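Local coordinates for scarecrow-like protein 3 (Arabidopsis thaliana, PDB 6KPB), which probably acts as a transcription factor in plant development and binds zinc finger proteins of the IDD family, among them JACKDAW/IDD10, at residues His203-Lys206 with Glu207-Glu210; Thr359-Glu362 with Arg363-Ser367; Tyr439-Leu442 with Gln443-Leu447. All coordinates share one frame; numbering follows the deposited sequence.

The three contacts illustrate how short helical segments are set up in separate parts of one GRAS fold. They follow one another along the chain. Contact 1 joins the end of strand 196-203 to the start of helix 206-223, contact 2 forms the first turns of helix 360-381, and contact 3 lies within helix 438-448. Their centres are 31 to 34 Å apart and their nearest atoms about 21 to 22 Å apart, with contacts 1 and 2 on opposite sides of the chain's centre. No helix is shared, but strand 196-203 of contact 1 and strand 456-461, on which contact 3 packs, belong to the same mixed sheet. Helix 360-381 of contact 2 packs instead on helices 49-69, 92-109 and 387-406.

Contact 1: His203-Lys206 with Glu207-Glu210; sequences HHQK and EVLE
The imidazole of His-203 is sandwiched between Val-208, across the contact, and its own neighbour His-204. Val-208 CG1 stands 3.9 Å from the centroid of the His-203 ring and only 2° off its normal, a CH-pi contact over the centre of the face. On the opposite face lies His-204 ND1, displaced toward the rim, while Gln-205 CA sits at the edge in the ring plane. Val-208 reaches the ring because CG1 is anti to the backbone N (chi1 -179°). Its other branch, CG2, touches Gln-205 OE1 at 3.4 Å. Nearer the backbone, His-203 CB meets Leu-209 CG at 3.8 Å.

Polar bonds fix the turn. Gln-205 N donates to His-203 ND1 (3.1 Å), approaching 18° out of the ring plane. Gln-205 is the N-cap residue, and its carbonyl O receives two weak bonds, from Val-208 N and Leu-209 N. The firmer helical bond runs from Glu-210 N to Lys-206 O at 2.8 Å. Beyond the contact, Glu-132 holds Gln-205 NE2, and Leu-209 packs on Pro-231 and Val-233. Strand 196-203, helix 206-223 and the parallel strand 227-233 form a beta-alpha-beta crossover, whose helix this turn begins. Because ND1 accepts a hydrogen bond from Gln-205 N, the His-203 ring is probably neutral, with its hydrogen on NE2. Lys-206 NZ and Glu-210 OE1, 4.8 Å apart, probably feel only a longer-range attraction.

Contact 2: Thr359-Glu362 with Arg363-Ser367; sequences TLME and RLLES
Arg-363, whose side chain lies against Leu-360, has its own backbone O gripped from opposite faces of the carbonyl plane by two donors of one residue, Ser-367 N at 3.0 Å and Ser-367 OG. The serine thereby returns its hydroxyl to the helix that carries it. The arginine side chain turns the other way: with CG anti to the carbonyl carbon (chi1 -51°) and a bend at chi3, it runs back toward the helix start. On the way Arg-363 CG passes Thr-359 O at 3.4 Å. Leu-360 CA then lies over one face of the guanidinium, toward its rim, and Leu-360 CD2 touches Arg-363 NH2 at 3.6 Å. Outside the contact, NH2 forms a salt bridge with Glu-408, NE donates to the Ile-404 carbonyl and NH1 to the Gly-357 carbonyl.

Leu-364 faces another flank, where Leu-360 and Met-361 brush it loosely and Phe-100 of helix 92-109 and Ala-64 of helix 49-69 close over it. Arg-363 N adds a straight but weak bond to Thr-359 O.

At the N-terminal end of the helix the bonds are reciprocal. Glu-362 N donates to Thr-359 OG1 (3.2 Å), and Thr-359 N to Glu-362 OE1 (2.7 Å), the latter from above the carboxylate plane. Ser-358 OG also holds that oxygen. Thr-359 at the N-cap and Glu-362 three residues on form a classic capping box, starting helix 360-381 of the predicted PFYRE region.

Contact 3: Tyr439-Leu442 with Gln443-Leu447; sequences YAML and QARRL
Leu-442 gives the most surface to this contact, and its side-chain partner one turn on is Arg-446. Leu-442 CD2 lies over one face of the Arg-446 guanidinium, displaced toward its rim, 3.8 Å from Arg-446 CZ. With chi1 at -174°, Leu-442 CG lies opposite its backbone N, which carries CD2 forward to Arg-446. The arginine, extended from CG to NE, lays its aliphatic part past the Leu-442 carbonyl, Arg-446 CG coming to 3.5 Å of Leu-442 O, before the flat end meets the methyl. A methyl group here covers the flat side of a charged group.

Gln-443 packs differently: its CB and CG lean on the Tyr-439 carbonyl, Gln-443 CG 3.6 Å from Tyr-439 O, and the Gln-443 N-H donates to that same oxygen at 2.9 Å. Its side chain touches Leu-151 of helix 145-160, and Ala-440 rests on Leu-152 of the same helix. In the chain, helix 438-448 of the predicted SAW region comes between strands 431-434 and 456-461, both members of the mixed sheet of the GRAS fold. This flank joins it to helix 145-160, while another packs on strand 456-461 of that sheet.

Met-441 serves the sheet-facing flank. Its side chain leads to Ile-458 and Glu-460, and the small Ala-444 meets Ile-458 too. Toward the following turn, Met-441 O accepts from Arg-445 N at 3.0 Å. Arg-445 CG comes within 3.3 Å of the same oxygen, and the chain then bends at chi3 (-140°), bringing Arg-445 NH2 to 4.3 Å from Met-441 CE.

Contact 1: His203-Lys206 with Glu207-Glu210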
ATOM      1  N   HIS A 203     -10.901 -21.109   4.765  1.00100.85           N
ATOM      2  CA  HIS A 203     -10.181 -19.846   4.683  1.00103.06           C
ATOM      3  C   HIS A 203     -10.471 -19.229   3.323  1.00103.19           C
ATOM      4  O   HIS A 203     -10.910 -19.912   2.395  1.00106.28           O
ATOM      5  CB  HIS A 203      -8.674 -20.038   4.890  1.00104.31           C
ATOM      6  CG  HIS A 203      -7.962 -18.801   5.344  1.00112.36           C
ATOM      7  ND1 HIS A 203      -7.380 -17.910   4.466  1.00113.25           N
ATOM      8  CD2 HIS A 203      -7.732 -18.308   6.585  1.00110.28           C
ATOM      9  CE1 HIS A 203      -6.826 -16.923   5.147  1.00107.50           C
ATOM     10  NE2 HIS A 203      -7.025 -17.140   6.434  1.00108.15           N
ATOM     11  N   HIS A 204     -10.230 -17.925   3.219  1.00 98.71           N
ATOM     12  CA  HIS A 204     -10.503 -17.190   1.993  1.00105.50           C
ATOM     13  C   HIS A 204      -9.283 -17.054   1.093  1.00104.78           C
ATOM     14  O   HIS A 204      -9.379 -16.431   0.032  1.00110.99           O
ATOM     15  CB  HIS A 204     -11.063 -15.801   2.323  1.00104.45           C
ATOM     16  CG  HIS A 204     -10.152 -14.969   3.172  1.00126.11           C
ATOM     17  ND1 HIS A 204     -10.108 -15.079   4.545  1.00129.74           N
ATOM     18  CD2 HIS A 204      -9.256 -14.009   2.843  1.00130.73           C
ATOM     19  CE1 HIS A 204      -9.222 -14.225   5.026  1.00128.65           C
ATOM     20  NE2 HIS A 204      -8.690 -13.564   4.013  1.00129.30           N
ATOM     21  N   GLN A 205      -8.144 -17.625   1.481  1.00 97.69           N
ATOM     22  CA  GLN A 205      -6.911 -17.517   0.710  1.00102.08           C
ATOM     23  C   GLN A 205      -6.339 -18.910   0.500  1.00105.79           C
ATOM     24  O   GLN A 205      -6.111 -19.642   1.468  1.00115.00           O
ATOM     25  CB  GLN A 205      -5.902 -16.610   1.421  1.00103.60           C
ATOM     26  CG  GLN A 205      -6.338 -15.151   1.480  1.00107.63           C
ATOM     27  CD  GLN A 205      -5.534 -14.329   2.468  1.00117.83           C
ATOM     28  OE1 GLN A 205      -4.603 -14.834   3.096  1.00121.71           O
ATOM     29  NE2 GLN A 205      -5.885 -13.058   2.608  1.00117.32           N
ATOM     30  N   LYS A 206      -6.110 -19.271  -0.766  1.00107.67           N
ATOM     31  CA  LYS A 206      -5.598 -20.602  -1.085  1.00111.60           C
ATOM     32  C   LYS A 206      -4.229 -20.842  -0.461  1.00111.62           C
ATOM     33  O   LYS A 206      -3.979 -21.913   0.090  1.00119.31           O
ATOM     34  CB  LYS A 206      -5.526 -20.798  -2.601  1.00121.36           C
ATOM     35  CG  LYS A 206      -6.578 -21.746  -3.154  1.00131.06           C
ATOM     36  CD  LYS A 206      -5.988 -22.671  -4.206  1.00135.58           C
ATOM     37  CE  LYS A 206      -5.558 -23.996  -3.598  1.00136.06           C
ATOM     38  NZ  LYS A 206      -6.697 -24.948  -3.479  1.00136.18           N
ATOM     39  N   GLU A 207      -3.337 -19.851  -0.545  1.00106.92           N
ATOM     40  CA  GLU A 207      -1.974 -20.025  -0.050  1.00114.06           C
ATOM     41  C   GLU A 207      -1.947 -20.402   1.424  1.00107.78           C
ATOM     42  O   GLU A 207      -1.077 -21.169   1.853  1.00108.29           O
ATOM     43  CB  GLU A 207      -1.165 -18.748  -0.283  1.00121.38           C
ATOM     44  CG  GLU A 207      -1.126 -18.279  -1.731  1.00127.40           C
ATOM     45  CD  GLU A 207      -2.288 -17.369  -2.089  1.00128.32           C
ATOM     46  OE1 GLU A 207      -2.123 -16.531  -2.998  1.00126.45           O
ATOM     47  OE2 GLU A 207      -3.363 -17.485  -1.461  1.00126.20           O
ATOM     48  N   VAL A 208      -2.886 -19.879   2.214  1.00101.92           N
ATOM     49  CA  VAL A 208      -2.961 -20.249   3.623  1.00100.38           C
ATOM     50  C   VAL A 208      -3.359 -21.713   3.768  1.00 97.93           C
ATOM     51  O   VAL A 208      -2.820 -22.437   4.613  1.00 95.96           O
ATOM     52  CB  VAL A 208      -3.939 -19.318   4.362  1.00106.54           C
ATOM     53  CG1 VAL A 208      -4.012 -19.680   5.835  1.00109.31           C
ATOM     54  CG2 VAL A 208      -3.519 -17.868   4.186  1.00106.87           C
ATOM     55  N   LEU A 209      -4.303 -22.174   2.943  1.00 96.91           N
ATOM     56  CA  LEU A 209      -4.731 -23.566   3.015  1.00 97.07           C
ATOM     57  C   LEU A 209      -3.679 -24.510   2.449  1.00103.64           C
ATOM     58  O   LEU A 209      -3.561 -25.650   2.911  1.00111.79           O
ATOM     59  CB  LEU A 209      -6.060 -23.739   2.280  1.00 98.29           C
ATOM     60  CG  LEU A 209      -7.243 -22.987   2.894  1.00 98.06           C
ATOM     61  CD1 LEU A 209      -8.364 -22.827   1.884  1.00103.48           C
ATOM     62  CD2 LEU A 209      -7.744 -23.707   4.135  1.00 99.34           C
ATOM     63  N   GLU A 210      -2.910 -24.059   1.455  1.00110.78           N
ATOM     64  CA  GLU A 210      -1.851 -24.897   0.902  1.00121.93           C
ATOM     65  C   GLU A 210      -0.760 -25.160   1.932  1.00113.30           C
ATOM     66  O   GLU A 210      -0.271 -26.289   2.053  1.00107.01           O
ATOM     67  CB  GLU A 210      -1.256 -24.245  -0.347  1.00134.69           C
ATOM     68  CG  GLU A 210      -2.243 -24.038  -1.483  1.00148.27           C
ATOM     69  CD  GLU A 210      -1.598 -23.393  -2.694  1.00162.28           C
ATOM     70  OE1 GLU A 210      -2.160 -23.506  -3.802  1.00166.86           O
ATOM     71  OE2 GLU A 210      -0.522 -22.776  -2.535  1.00164.70           O
TER

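Contact 2: Thr359-Glu362 with Arg363-Ser367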
ATOM      1  N   THR A 359     -23.605   3.651  20.258  1.00101.37           N
ATOM      2  CA  THR A 359     -23.075   4.934  19.822  1.00106.68           C
ATOM      3  C   THR A 359     -21.558   4.883  19.657  1.00105.72           C
ATOM      4  O   THR A 359     -20.881   3.976  20.147  1.00110.18           O
ATOM      5  CB  THR A 359     -23.445   6.044  20.810  1.00106.60           C
ATOM      6  OG1 THR A 359     -22.650   5.918  21.996  1.00111.93           O
ATOM      7  CG2 THR A 359     -24.917   5.961  21.181  1.00107.18           C
ATOM      8  N   LEU A 360     -21.036   5.886  18.948  1.00105.61           N
ATOM      9  CA  LEU A 360     -19.595   5.994  18.746  1.00 92.76           C
ATOM     10  C   LEU A 360     -18.869   6.173  20.074  1.00 93.86           C
ATOM     11  O   LEU A 360     -17.836   5.539  20.322  1.00102.79           O
ATOM     12  CB  LEU A 360     -19.294   7.160  17.800  1.00 92.51           C
ATOM     13  CG  LEU A 360     -17.936   7.269  17.093  1.00102.48           C
ATOM     14  CD1 LEU A 360     -16.831   7.776  18.015  1.00103.15           C
ATOM     15  CD2 LEU A 360     -17.551   5.933  16.482  1.00112.92           C
ATOM     16  N   MET A 361     -19.396   7.039  20.943  1.00 94.76           N
ATOM     17  CA  MET A 361     -18.727   7.324  22.210  1.00 99.67           C
ATOM     18  C   MET A 361     -18.662   6.085  23.092  1.00 99.86           C
ATOM     19  O   MET A 361     -17.679   5.881  23.816  1.00103.13           O
ATOM     20  CB  MET A 361     -19.444   8.463  22.936  1.00110.76           C
ATOM     21  CG  MET A 361     -18.689   8.998  24.139  1.00120.74           C
ATOM     22  SD  MET A 361     -17.076   9.671  23.692  1.00123.60           S
ATOM     23  CE  MET A 361     -17.557  10.934  22.518  1.00124.75           C
ATOM     24  N   GLU A 362     -19.702   5.250  23.049  1.00 99.43           N
ATOM     25  CA  GLU A 362     -19.689   3.992  23.787  1.00100.77           C
ATOM     26  C   GLU A 362     -18.513   3.124  23.360  1.00 95.40           C
ATOM     27  O   GLU A 362     -17.680   2.728  24.183  1.00 94.35           O
ATOM     28  CB  GLU A 362     -21.006   3.243  23.572  1.00104.70           C
ATOM     29  CG  GLU A 362     -22.189   3.783  24.350  1.00122.89           C
ATOM     30  CD  GLU A 362     -23.485   3.097  23.963  1.00137.64           C
ATOM     31  OE1 GLU A 362     -23.596   2.656  22.799  1.00142.22           O
ATOM     32  OE2 GLU A 362     -24.387   2.991  24.819  1.00143.78           O
ATOM     33  N   ARG A 363     -18.433   2.819  22.063  1.00 83.20           N
ATOM     34  CA  ARG A 363     -17.379   1.943  21.567  1.00 83.00           C
ATOM     35  C   ARG A 363     -16.002   2.568  21.734  1.00 85.73           C
ATOM     36  O   ARG A 363     -15.026   1.851  21.974  1.00 88.78           O
ATOM     37  CB  ARG A 363     -17.638   1.595  20.102  1.00 87.72           C
ATOM     38  CG  ARG A 363     -19.042   1.074  19.847  1.00 96.32           C
ATOM     39  CD  ARG A 363     -19.147   0.365  18.509  1.00 97.06           C
ATOM     40  NE  ARG A 363     -18.828   1.241  17.388  1.00 97.64           N
ATOM     41  CZ  ARG A 363     -19.680   2.109  16.852  1.00 97.92           C
ATOM     42  NH1 ARG A 363     -20.909   2.224  17.338  1.00 90.72           N
ATOM     43  NH2 ARG A 363     -19.303   2.861  15.826  1.00 99.82           N
ATOM     44  N   LEU A 364     -15.902   3.894  21.623  1.00 91.28           N
ATOM     45  CA  LEU A 364     -14.611   4.549  21.800  1.00 86.05           C
ATOM     46  C   LEU A 364     -14.115   4.419  23.234  1.00 87.22           C
ATOM     47  O   LEU A 364     -12.927   4.168  23.463  1.00 86.07           O
ATOM     48  CB  LEU A 364     -14.705   6.020  21.400  1.00 91.37           C
ATOM     49  CG  LEU A 364     -13.442   6.843  21.658  1.00 89.27           C
ATOM     50  CD1 LEU A 364     -12.263   6.254  20.906  1.00 93.54           C
ATOM     51  CD2 LEU A 364     -13.649   8.293  21.272  1.00 94.75           C
ATOM     52  N   LEU A 365     -15.008   4.584  24.212  1.00 92.96           N
ATOM     53  CA  LEU A 365     -14.596   4.515  25.611  1.00 95.98           C
ATOM     54  C   LEU A 365     -14.071   3.129  25.964  1.00100.85           C
ATOM     55  O   LEU A 365     -12.989   2.992  26.543  1.00103.24           O
ATOM     56  CB  LEU A 365     -15.760   4.900  26.524  1.00 99.47           C
ATOM     57  CG  LEU A 365     -16.031   6.400  26.653  1.00103.83           C
ATOM     58  CD1 LEU A 365     -17.196   6.661  27.592  1.00 97.64           C
ATOM     59  CD2 LEU A 365     -14.780   7.123  27.130  1.00105.40           C
ATOM     60  N   GLU A 366     -14.824   2.085  25.614  1.00 98.65           N
ATOM     61  CA  GLU A 366     -14.420   0.731  25.980  1.00 94.99           C
ATOM     62  C   GLU A 366     -13.195   0.282  25.193  1.00 87.28           C
ATOM     63  O   GLU A 366     -12.254  -0.282  25.763  1.00 90.94           O
ATOM     64  CB  GLU A 366     -15.585  -0.239  25.777  1.00 99.41           C
ATOM     65  CG  GLU A 366     -16.546  -0.285  26.950  1.00100.89           C
ATOM     66  CD  GLU A 366     -15.853  -0.653  28.249  1.00113.66           C
ATOM     67  OE1 GLU A 366     -15.305  -1.772  28.337  1.00117.64           O
ATOM     68  OE2 GLU A 366     -15.843   0.184  29.176  1.00123.06           O
ATOM     69  N   SER A 367     -13.188   0.521  23.878  1.00 81.64           N
ATOM     70  CA  SER A 367     -12.060   0.081  23.061  1.00 82.27           C
ATOM     71  C   SER A 367     -10.766   0.770  23.473  1.00 88.73           C
ATOM     72  O   SER A 367      -9.685   0.181  23.350  1.00 88.40           O
ATOM     73  CB  SER A 367     -12.345   0.331  21.580  1.00 82.78           C
ATOM     74  OG  SER A 367     -12.578   1.706  21.330  1.00 86.96           O
TER

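Contact 3: Tyr439-Leu442 with Gln443-Leu447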
ATOM      1  N   TYR A 439      -7.603 -29.510  34.914  1.00 78.26           N
ATOM      2  CA  TYR A 439      -6.179 -29.681  34.654  1.00 85.45           C
ATOM      3  C   TYR A 439      -5.766 -29.104  33.307  1.00 77.36           C
ATOM      4  O   TYR A 439      -4.599 -28.740  33.130  1.00 81.01           O
ATOM      5  CB  TYR A 439      -5.810 -31.159  34.765  1.00 68.28           C
ATOM      6  CG  TYR A 439      -5.918 -31.644  36.192  1.00 74.69           C
ATOM      7  CD1 TYR A 439      -4.896 -31.407  37.101  1.00 70.61           C
ATOM      8  CD2 TYR A 439      -7.058 -32.292  36.642  1.00 70.34           C
ATOM      9  CE1 TYR A 439      -4.993 -31.826  38.411  1.00 72.54           C
ATOM     10  CE2 TYR A 439      -7.166 -32.717  37.953  1.00 74.19           C
ATOM     11  CZ  TYR A 439      -6.130 -32.480  38.832  1.00 74.79           C
ATOM     12  OH  TYR A 439      -6.229 -32.899  40.141  1.00 80.20           O
ATOM     13  N   ALA A 440      -6.696 -29.002  32.356  1.00 75.80           N
ATOM     14  CA  ALA A 440      -6.423 -28.212  31.161  1.00 80.20           C
ATOM     15  C   ALA A 440      -6.239 -26.744  31.523  1.00 84.05           C
ATOM     16  O   ALA A 440      -5.365 -26.065  30.971  1.00 89.73           O
ATOM     17  CB  ALA A 440      -7.551 -28.381  30.144  1.00 77.68           C
ATOM     18  N   MET A 441      -7.050 -26.243  32.457  1.00 78.41           N
ATOM     19  CA  MET A 441      -6.861 -24.889  32.963  1.00 76.78           C
ATOM     20  C   MET A 441      -5.517 -24.751  33.669  1.00 81.18           C
ATOM     21  O   MET A 441      -4.843 -23.722  33.543  1.00 85.71           O
ATOM     22  CB  MET A 441      -8.001 -24.522  33.912  1.00 75.48           C
ATOM     23  CG  MET A 441      -9.364 -24.470  33.250  1.00 86.98           C
ATOM     24  SD  MET A 441      -9.601 -22.963  32.295  1.00 93.30           S
ATOM     25  CE  MET A 441      -9.769 -21.765  33.616  1.00 97.40           C
ATOM     26  N   LEU A 442      -5.113 -25.780  34.417  1.00 78.76           N
ATOM     27  CA  LEU A 442      -3.823 -25.740  35.096  1.00 71.32           C
ATOM     28  C   LEU A 442      -2.675 -25.723  34.095  1.00 82.50           C
ATOM     29  O   LEU A 442      -1.688 -25.001  34.284  1.00 77.26           O
ATOM     30  CB  LEU A 442      -3.694 -26.933  36.042  1.00 81.30           C
ATOM     31  CG  LEU A 442      -2.452 -26.957  36.933  1.00 93.46           C
ATOM     32  CD1 LEU A 442      -2.478 -25.794  37.915  1.00105.37           C
ATOM     33  CD2 LEU A 442      -2.341 -28.284  37.667  1.00 83.58           C
ATOM     34  N   GLN A 443      -2.787 -26.509  33.020  1.00 77.48           N
ATOM     35  CA  GLN A 443      -1.753 -26.501  31.990  1.00 83.33           C
ATOM     36  C   GLN A 443      -1.674 -25.147  31.299  1.00 83.73           C
ATOM     37  O   GLN A 443      -0.582 -24.676  30.959  1.00 96.92           O
ATOM     38  CB  GLN A 443      -2.015 -27.609  30.970  1.00 86.80           C
ATOM     39  CG  GLN A 443      -1.420 -28.951  31.354  1.00105.57           C
ATOM     40  CD  GLN A 443      -1.926 -30.088  30.489  1.00114.22           C
ATOM     41  OE1 GLN A 443      -2.649 -29.871  29.516  1.00115.70           O
ATOM     42  NE2 GLN A 443      -1.554 -31.312  30.846  1.00120.79           N
ATOM     43  N   ALA A 444      -2.822 -24.504  31.085  1.00 80.46           N
ATOM     44  CA  ALA A 444      -2.825 -23.189  30.456  1.00 73.62           C
ATOM     45  C   ALA A 444      -2.175 -22.144  31.356  1.00 80.23           C
ATOM     46  O   ALA A 444      -1.473 -21.250  30.871  1.00 84.13           O
ATOM     47  CB  ALA A 444      -4.253 -22.786  30.096  1.00 70.35           C
ATOM     48  N   ARG A 445      -2.391 -22.243  32.671  1.00 87.02           N
ATOM     49  CA  ARG A 445      -1.733 -21.323  33.595  1.00 92.93           C
ATOM     50  C   ARG A 445      -0.224 -21.534  33.602  1.00 86.87           C
ATOM     51  O   ARG A 445       0.544 -20.564  33.630  1.00 94.05           O
ATOM     52  CB  ARG A 445      -2.298 -21.486  35.006  1.00 85.73           C
ATOM     53  CG  ARG A 445      -3.756 -21.088  35.168  1.00 86.82           C
ATOM     54  CD  ARG A 445      -4.110 -20.984  36.644  1.00 96.06           C
ATOM     55  NE  ARG A 445      -5.436 -21.520  36.936  1.00108.17           N
ATOM     56  CZ  ARG A 445      -6.528 -20.778  37.080  1.00110.95           C
ATOM     57  NH1 ARG A 445      -6.456 -19.460  36.960  1.00109.26           N
ATOM     58  NH2 ARG A 445      -7.691 -21.355  37.347  1.00117.09           N
ATOM     59  N   ARG A 446       0.221 -22.795  33.587  1.00 81.77           N
ATOM     60  CA  ARG A 446       1.651 -23.082  33.505  1.00 90.12           C
ATOM     61  C   ARG A 446       2.255 -22.538  32.220  1.00 91.83           C
ATOM     62  O   ARG A 446       3.410 -22.097  32.215  1.00 92.00           O
ATOM     63  CB  ARG A 446       1.891 -24.587  33.605  1.00 93.60           C
ATOM     64  CG  ARG A 446       1.775 -25.146  35.010  1.00104.65           C
ATOM     65  CD  ARG A 446       1.634 -26.658  34.993  1.00102.68           C
ATOM     66  NE  ARG A 446       1.721 -27.227  36.335  1.00104.22           N
ATOM     67  CZ  ARG A 446       1.299 -28.444  36.660  1.00109.32           C
ATOM     68  NH1 ARG A 446       0.747 -29.225  35.740  1.00106.55           N
ATOM     69  NH2 ARG A 446       1.420 -28.880  37.907  1.00112.47           N
ATOM     70  N   LEU A 447       1.496 -22.569  31.124  1.00 92.42           N
ATOM     71  CA  LEU A 447       1.950 -21.944  29.888  1.00 85.24           C
ATOM     72  C   LEU A 447       2.237 -20.463  30.099  1.00 88.74           C
ATOM     73  O   LEU A 447       3.207 -19.927  29.551  1.00 85.58           O
ATOM     74  CB  LEU A 447       0.900 -22.135  28.794  1.00 96.15           C
ATOM     75  CG  LEU A 447       1.355 -22.243  27.340  1.00109.71           C
ATOM     76  CD1 LEU A 447       2.067 -23.565  27.114  1.00117.16           C
ATOM     77  CD2 LEU A 447       0.160 -22.114  26.414  1.00112.95           C
TER